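Local coordinates for uncharacterized protein (Thermus thermophilus, PDB 2DBS) that is of unknown function, belongs to the uncharacterised DUF5647 family and forms a two-chain assembly in which a beta-sheet runs on from one subunit into the other, at residues V14-Q17 against Y18-A22; A66-Q70 against G71-R75. All blocks are in the same frame, centred on the assembly; numbering follows the deposited sequence.

Contact 1: residues V14-Q17 against Y18-A22; sequences VLMQ and YLLEA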
ATOM      1  N   VAL B  14     -14.921   9.753   0.836  1.00 39.93           N
ATOM      2  CA  VAL B  14     -15.060   8.964   2.062  1.00 36.78           C
ATOM      3  C   VAL B  14     -13.813   9.066   2.922  1.00 35.71           C
ATOM      4  O   VAL B  14     -13.895   9.026   4.151  1.00 33.82           O
ATOM      5  CB  VAL B  14     -15.322   7.482   1.756  1.00 35.98           C
ATOM      6  CG1 VAL B  14     -15.622   6.733   3.061  1.00 37.42           C
ATOM      7  CG2 VAL B  14     -16.467   7.355   0.769  1.00 33.04           C
ATOM      8  N   LEU B  15     -12.664   9.209   2.265  1.00 35.85           N
ATOM      9  CA  LEU B  15     -11.387   9.330   2.964  1.00 35.91           C
ATOM     10  C   LEU B  15     -11.311  10.622   3.765  1.00 36.60           C
ATOM     11  O   LEU B  15     -10.915  10.605   4.923  1.00 35.20           O
ATOM     12  CB  LEU B  15     -10.227   9.274   1.972  1.00 35.03           C
ATOM     13  CG  LEU B  15      -8.831   9.388   2.579  1.00 35.77           C
ATOM     14  CD1 LEU B  15      -8.461   8.149   3.389  1.00 36.03           C
ATOM     15  CD2 LEU B  15      -7.852   9.563   1.460  1.00 37.36           C
HETATM   16  N   MSE B  16     -11.695  11.742   3.161  1.00 39.43           N
HETATM   17  CA  MSE B  16     -11.637  13.006   3.889  1.00 41.84           C
HETATM   18  C   MSE B  16     -12.619  13.099   5.058  1.00 41.01           C
HETATM   19  O   MSE B  16     -12.331  13.773   6.048  1.00 40.06           O
HETATM   20  CB  MSE B  16     -11.820  14.213   2.953  1.00 46.60           C
HETATM   21  CG  MSE B  16     -11.500  15.570   3.643  1.00 51.48           C
HETATM   22 SE   MSE B  16      -9.729  15.718   4.632  1.00 59.53          SE
HETATM   23  CE  MSE B  16      -8.739  14.295   3.733  1.00 57.18           C
ATOM     24  N   GLN B  17     -13.766  12.433   4.958  1.00 39.93           N
ATOM     25  CA  GLN B  17     -14.722  12.443   6.066  1.00 40.48           C
ATOM     26  C   GLN B  17     -14.024  11.868   7.295  1.00 39.32           C
ATOM     27  O   GLN B  17     -14.205  12.357   8.412  1.00 39.47           O
ATOM     28  CB  GLN B  17     -15.963  11.623   5.707  1.00 41.56           C
ATOM     29  CG  GLN B  17     -16.711  12.224   4.526  1.00 44.69           C
ATOM     30  CD  GLN B  17     -18.014  11.528   4.232  1.00 46.60           C
ATOM     31  OE1 GLN B  17     -18.827  11.336   5.134  1.00 49.85           O
ATOM     32  NE2 GLN B  17     -18.234  11.158   2.966  1.00 45.33           N
ATOM     33  N   TYR B  18     -13.209  10.840   7.065  1.00 38.55           N
ATOM     34  CA  TYR B  18     -12.434  10.187   8.117  1.00 37.45           C
ATOM     35  C   TYR B  18     -11.287  11.080   8.571  1.00 38.89           C
ATOM     36  O   TYR B  18     -11.076  11.279   9.759  1.00 39.06           O
ATOM     37  CB  TYR B  18     -11.868   8.868   7.603  1.00 36.45           C
ATOM     38  CG  TYR B  18     -12.761   7.666   7.808  1.00 34.00           C
ATOM     39  CD1 TYR B  18     -12.718   6.939   8.999  1.00 32.36           C
ATOM     40  CD2 TYR B  18     -13.634   7.236   6.805  1.00 31.39           C
ATOM     41  CE1 TYR B  18     -13.524   5.802   9.178  1.00 30.75           C
ATOM     42  CE2 TYR B  18     -14.439   6.109   6.984  1.00 29.37           C
ATOM     43  CZ  TYR B  18     -14.377   5.399   8.169  1.00 27.83           C
ATOM     44  OH  TYR B  18     -15.164   4.291   8.358  1.00 28.37           O
ATOM     45  N   LEU B  19     -10.538  11.616   7.622  1.00 40.17           N
ATOM     46  CA  LEU B  19      -9.429  12.483   7.974  1.00 43.08           C
ATOM     47  C   LEU B  19      -9.925  13.661   8.801  1.00 43.17           C
ATOM     48  O   LEU B  19      -9.269  14.087   9.754  1.00 43.97           O
ATOM     49  CB  LEU B  19      -8.723  12.964   6.707  1.00 44.90           C
ATOM     50  CG  LEU B  19      -7.616  12.016   6.237  1.00 45.62           C
ATOM     51  CD1 LEU B  19      -6.429  12.200   7.153  1.00 47.64           C
ATOM     52  CD2 LEU B  19      -8.079  10.557   6.264  1.00 45.58           C
ATOM     53  N   LEU B  20     -11.096  14.167   8.442  1.00 42.82           N
ATOM     54  CA  LEU B  20     -11.681  15.278   9.163  1.00 44.01           C
ATOM     55  C   LEU B  20     -12.476  14.829  10.391  1.00 46.63           C
ATOM     56  O   LEU B  20     -11.966  14.872  11.525  1.00 48.02           O
ATOM     57  CB  LEU B  20     -12.583  16.090   8.238  1.00 40.88           C
ATOM     58  CG  LEU B  20     -11.834  16.861   7.162  1.00 39.19           C
ATOM     59  CD1 LEU B  20     -12.837  17.523   6.269  1.00 37.51           C
ATOM     60  CD2 LEU B  20     -10.881  17.884   7.791  1.00 38.74           C
ATOM     61  N   GLU B  21     -13.715  14.388  10.177  1.00 48.21           N
ATOM     62  CA  GLU B  21     -14.562  13.960  11.291  1.00 49.16           C
ATOM     63  C   GLU B  21     -14.104  12.666  11.986  1.00 49.50           C
ATOM     64  O   GLU B  21     -14.907  11.839  12.424  1.00 50.78           O
ATOM     65  CB  GLU B  21     -16.022  13.872  10.825  1.00 48.16           C
ATOM     66  CG  GLU B  21     -16.593  15.238  10.513  1.00 48.37           C
ATOM     67  CD  GLU B  21     -18.096  15.263  10.460  1.00 50.22           C
ATOM     68  OE1 GLU B  21     -18.673  14.616   9.557  1.00 51.16           O
ATOM     69  OE2 GLU B  21     -18.700  15.937  11.328  1.00 52.10           O
ATOM     70  N   ALA B  22     -12.791  12.517  12.090  1.00 49.40           N
ATOM     71  CA  ALA B  22     -12.187  11.372  12.748  1.00 49.73           C
ATOM     72  C   ALA B  22     -10.737  11.702  13.135  1.00 50.23           C
ATOM     73  O   ALA B  22      -9.945  10.798  13.444  1.00 50.05           O
ATOM     74  CB  ALA B  22     -12.234  10.151  11.848  1.00 49.63           C
TER
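Leu-15 and Leu-19, one helical turn apart, lie side by side and point the same way, with Leu-15 CD1 3.8 Å from Leu-19 CD2. The torsion of Leu-15 (chi1 -180°) sets its CG opposite the backbone N, and its side chain packs on Leu-34, Leu-36, Leu-76 and Phe-68 of the sheet, while Leu-19 packs on Leu-24, Leu-25 and Leu-28. This is the buried side. The backbone beneath it is regular: Leu-19 N donates to Leu-15 O at 2.9 Å. Next to it the selenomethionine Met-16 bends at chi2 and chi3, bringing its end back over the next turn. Its CE meets Leu-19 CB at 3.3 Å, closer than two carbons normally sit, and its SE rests 3.5 Å from Leu-20 CG. Contacts on the other flank are sparser. The Tyr-18 ring presents its edge to Val-14 O, with CD2 3.2 Å from that oxygen in the ring plane, but Val-14 CG1 only grazes Tyr-18 CE2 at 4.1 Å, and the bond from Tyr-18 N to Val-14 O is weak. Gln-17, Leu-20 and Glu-21 are exposed. A leucine-lined side turned to the sheet and the following loop, against exposed Gln-17 and Glu-21 on another side, marks an amphipathic helix near its C-terminal end.

Contact 2: residues A66-Q70 against G71-R75; sequences ALFLQ and GRPIR
Leu-67 faces two residues at once, Ile-74 and Arg-75, so the register slips by one and the hairpin carries a classic beta bulge. The evidence is in the backbone: Leu-67 O takes a bond from Ile-74 N at 2.8 Å and a weak one from Arg-75 N at 3.4 Å, while Leu-67 N donates to Arg-75 O. Nearer the turn, Leu-69 N bonds to Arg-72 O at 2.8 Å. Leu-69 to Arg-72 form a type I' turn, in which Gln-70 and Gly-71 both have positive phi.

Between bulge and turn, Phe-68 and Pro-73 form a non-hydrogen-bonded pair whose side chains run alongside each other. The proline lies over one face of the ring: its CB stands 4.1 Å from the ring centroid, 19° off the normal, a CH-pi contact, and its CD comes within 3.4 Å of Phe-68 CE2. The same ring packs on Leu-11 and Leu-15 of helix 8-20. A serine in place of Phe-68 would probably leave Pro-73 without its aromatic partner and open a gap beneath the helix.

Across the two strands, Ile-74 CG1 presses on Leu-69 CB at 3.4 Å, a tight fit. Arg-72, bent at chi2 and chi3, folds back over the turn, and its NH2 donates to Gln-70 O at 3.2 Å, that oxygen lying 23° out of the guanidinium plane; NE adds a weak bond to the same oxygen. The chemistry thus changes along the hairpin, from CH-pi and apolar packing under the helix to a charged group gripping a turn carbonyl, which the guanidinium would be expected to polarise.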
ATOM      1  N   ALA B  66      -3.785   4.953   0.930  1.00 27.28           N
ATOM      2  CA  ALA B  66      -4.987   4.744   1.702  1.00 25.39           C
ATOM      3  C   ALA B  66      -5.556   3.418   1.250  1.00 25.69           C
ATOM      4  O   ALA B  66      -6.123   3.324   0.166  1.00 26.28           O
ATOM      5  CB  ALA B  66      -5.967   5.854   1.430  1.00 27.00           C
ATOM      6  N   LEU B  67      -5.383   2.385   2.071  1.00 25.32           N
ATOM      7  CA  LEU B  67      -5.884   1.042   1.746  1.00 24.88           C
ATOM      8  C   LEU B  67      -7.361   0.935   2.094  1.00 24.84           C
ATOM      9  O   LEU B  67      -7.746   1.084   3.247  1.00 22.80           O
ATOM     10  CB  LEU B  67      -5.093  -0.033   2.487  1.00 23.37           C
ATOM     11  CG  LEU B  67      -3.597  -0.130   2.161  1.00 25.03           C
ATOM     12  CD1 LEU B  67      -2.918  -1.149   3.073  1.00 24.26           C
ATOM     13  CD2 LEU B  67      -3.414  -0.516   0.706  1.00 23.58           C
ATOM     14  N   PHE B  68      -8.170   0.675   1.071  1.00 25.69           N
ATOM     15  CA  PHE B  68      -9.608   0.594   1.190  1.00 27.17           C
ATOM     16  C   PHE B  68     -10.167  -0.806   1.143  1.00 30.04           C
ATOM     17  O   PHE B  68      -9.635  -1.680   0.467  1.00 31.26           O
ATOM     18  CB  PHE B  68     -10.273   1.407   0.071  1.00 26.79           C
ATOM     19  CG  PHE B  68     -10.315   2.889   0.333  1.00 28.26           C
ATOM     20  CD1 PHE B  68      -9.142   3.633   0.416  1.00 27.33           C
ATOM     21  CD2 PHE B  68     -11.529   3.532   0.548  1.00 26.73           C
ATOM     22  CE1 PHE B  68      -9.186   4.974   0.709  1.00 26.30           C
ATOM     23  CE2 PHE B  68     -11.579   4.878   0.843  1.00 26.48           C
ATOM     24  CZ  PHE B  68     -10.409   5.600   0.924  1.00 26.62           C
ATOM     25  N   LEU B  69     -11.260  -0.998   1.870  1.00 31.81           N
ATOM     26  CA  LEU B  69     -11.991  -2.258   1.912  1.00 33.74           C
ATOM     27  C   LEU B  69     -13.476  -1.915   1.956  1.00 35.32           C
ATOM     28  O   LEU B  69     -13.884  -1.005   2.689  1.00 34.95           O
ATOM     29  CB  LEU B  69     -11.647  -3.070   3.154  1.00 35.07           C
ATOM     30  CG  LEU B  69     -10.850  -4.344   2.902  1.00 34.59           C
ATOM     31  CD1 LEU B  69     -10.875  -5.187   4.159  1.00 32.23           C
ATOM     32  CD2 LEU B  69     -11.439  -5.102   1.714  1.00 33.81           C
ATOM     33  N   GLN B  70     -14.270  -2.650   1.172  1.00 35.97           N
ATOM     34  CA  GLN B  70     -15.720  -2.464   1.078  1.00 35.60           C
ATOM     35  C   GLN B  70     -16.104  -0.968   1.077  1.00 34.95           C
ATOM     36  O   GLN B  70     -17.021  -0.525   1.778  1.00 34.85           O
ATOM     37  CB  GLN B  70     -16.434  -3.220   2.223  1.00 38.09           C
ATOM     38  CG  GLN B  70     -15.971  -4.686   2.478  1.00 38.46           C
ATOM     39  CD  GLN B  70     -16.359  -5.662   1.369  1.00 39.61           C
ATOM     40  OE1 GLN B  70     -17.465  -5.593   0.827  1.00 39.00           O
ATOM     41  NE2 GLN B  70     -15.453  -6.586   1.039  1.00 39.86           N
ATOM     42  N   GLY B  71     -15.363  -0.195   0.290  1.00 33.65           N
ATOM     43  CA  GLY B  71     -15.646   1.215   0.149  1.00 31.38           C
ATOM     44  C   GLY B  71     -15.266   2.144   1.270  1.00 30.57           C
ATOM     45  O   GLY B  71     -15.751   3.271   1.309  1.00 29.66           O
ATOM     46  N   ARG B  72     -14.416   1.703   2.186  1.00 29.82           N
ATOM     47  CA  ARG B  72     -14.006   2.591   3.264  1.00 29.50           C
ATOM     48  C   ARG B  72     -12.525   2.408   3.579  1.00 28.30           C
ATOM     49  O   ARG B  72     -11.948   1.361   3.287  1.00 29.80           O
ATOM     50  CB  ARG B  72     -14.913   2.384   4.502  1.00 29.95           C
ATOM     51  CG  ARG B  72     -14.429   1.459   5.614  1.00 32.26           C
ATOM     52  CD  ARG B  72     -14.481  -0.031   5.241  1.00 34.95           C
ATOM     53  NE  ARG B  72     -15.783  -0.465   4.735  1.00 35.82           N
ATOM     54  CZ  ARG B  72     -16.934  -0.379   5.402  1.00 35.38           C
ATOM     55  NH1 ARG B  72     -16.968   0.128   6.631  1.00 34.01           N
ATOM     56  NH2 ARG B  72     -18.057  -0.795   4.823  1.00 34.08           N
ATOM     57  N   PRO B  73     -11.872   3.448   4.112  1.00 26.92           N
ATOM     58  CA  PRO B  73     -10.449   3.311   4.434  1.00 26.63           C
ATOM     59  C   PRO B  73     -10.240   2.421   5.643  1.00 26.23           C
ATOM     60  O   PRO B  73     -10.980   2.506   6.621  1.00 24.62           O
ATOM     61  CB  PRO B  73     -10.000   4.754   4.682  1.00 27.08           C
ATOM     62  CG  PRO B  73     -11.267   5.436   5.118  1.00 27.15           C
ATOM     63  CD  PRO B  73     -12.296   4.856   4.187  1.00 27.57           C
ATOM     64  N   ILE B  74      -9.233   1.556   5.553  1.00 26.67           N
ATOM     65  CA  ILE B  74      -8.896   0.630   6.631  1.00 27.00           C
ATOM     66  C   ILE B  74      -7.503   0.962   7.218  1.00 27.36           C
ATOM     67  O   ILE B  74      -7.252   0.747   8.398  1.00 27.22           O
ATOM     68  CB  ILE B  74      -8.970  -0.845   6.123  1.00 25.74           C
ATOM     69  CG1 ILE B  74     -10.393  -1.148   5.668  1.00 25.35           C
ATOM     70  CG2 ILE B  74      -8.609  -1.809   7.214  1.00 23.69           C
ATOM     71  CD1 ILE B  74     -11.423  -0.941   6.756  1.00 27.17           C
ATOM     72  N   ARG B  75      -6.611   1.515   6.405  1.00 27.02           N
ATOM     73  CA  ARG B  75      -5.295   1.877   6.899  1.00 26.15           C
ATOM     74  C   ARG B  75      -4.573   2.853   5.978  1.00 24.59           C
ATOM     75  O   ARG B  75      -4.804   2.859   4.775  1.00 23.09           O
ATOM     76  CB  ARG B  75      -4.447   0.616   7.100  1.00 27.90           C
ATOM     77  CG  ARG B  75      -2.995   0.902   7.422  1.00 28.02           C
ATOM     78  CD  ARG B  75      -2.216  -0.375   7.611  1.00 30.89           C
ATOM     79  NE  ARG B  75      -2.431  -0.961   8.924  1.00 32.65           N
ATOM     80  CZ  ARG B  75      -2.017  -2.175   9.275  1.00 33.63           C
ATOM     81  NH1 ARG B  75      -1.367  -2.933   8.406  1.00 31.46           N
ATOM     82  NH2 ARG B  75      -2.257  -2.634  10.501  1.00 34.89           N
TER

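In the fold
Contact 1 closes before contact 2 opens along the chain, with strand 33-38 and helix 42-53 between them. Their centres are about 12 Å apart, yet they touch directly: Tyr-18 CD2 lies 3.4 Å from Pro-73 CG, and Leu-15 CB 3.8 Å from Phe-68 CZ. Helix 8-20 therefore packs against the hairpin of strands 63-69 and 72-79, which belongs to a mixed sheet with 33-38 parallel to 63-69. Contact 2 also reaches the second subunit, where Arg-75 pairs antiparallel with a strand of that chain and Ile-74 packs on Met-53 of it. The hairpin thus joins the helix-sheet core to the dimer interface.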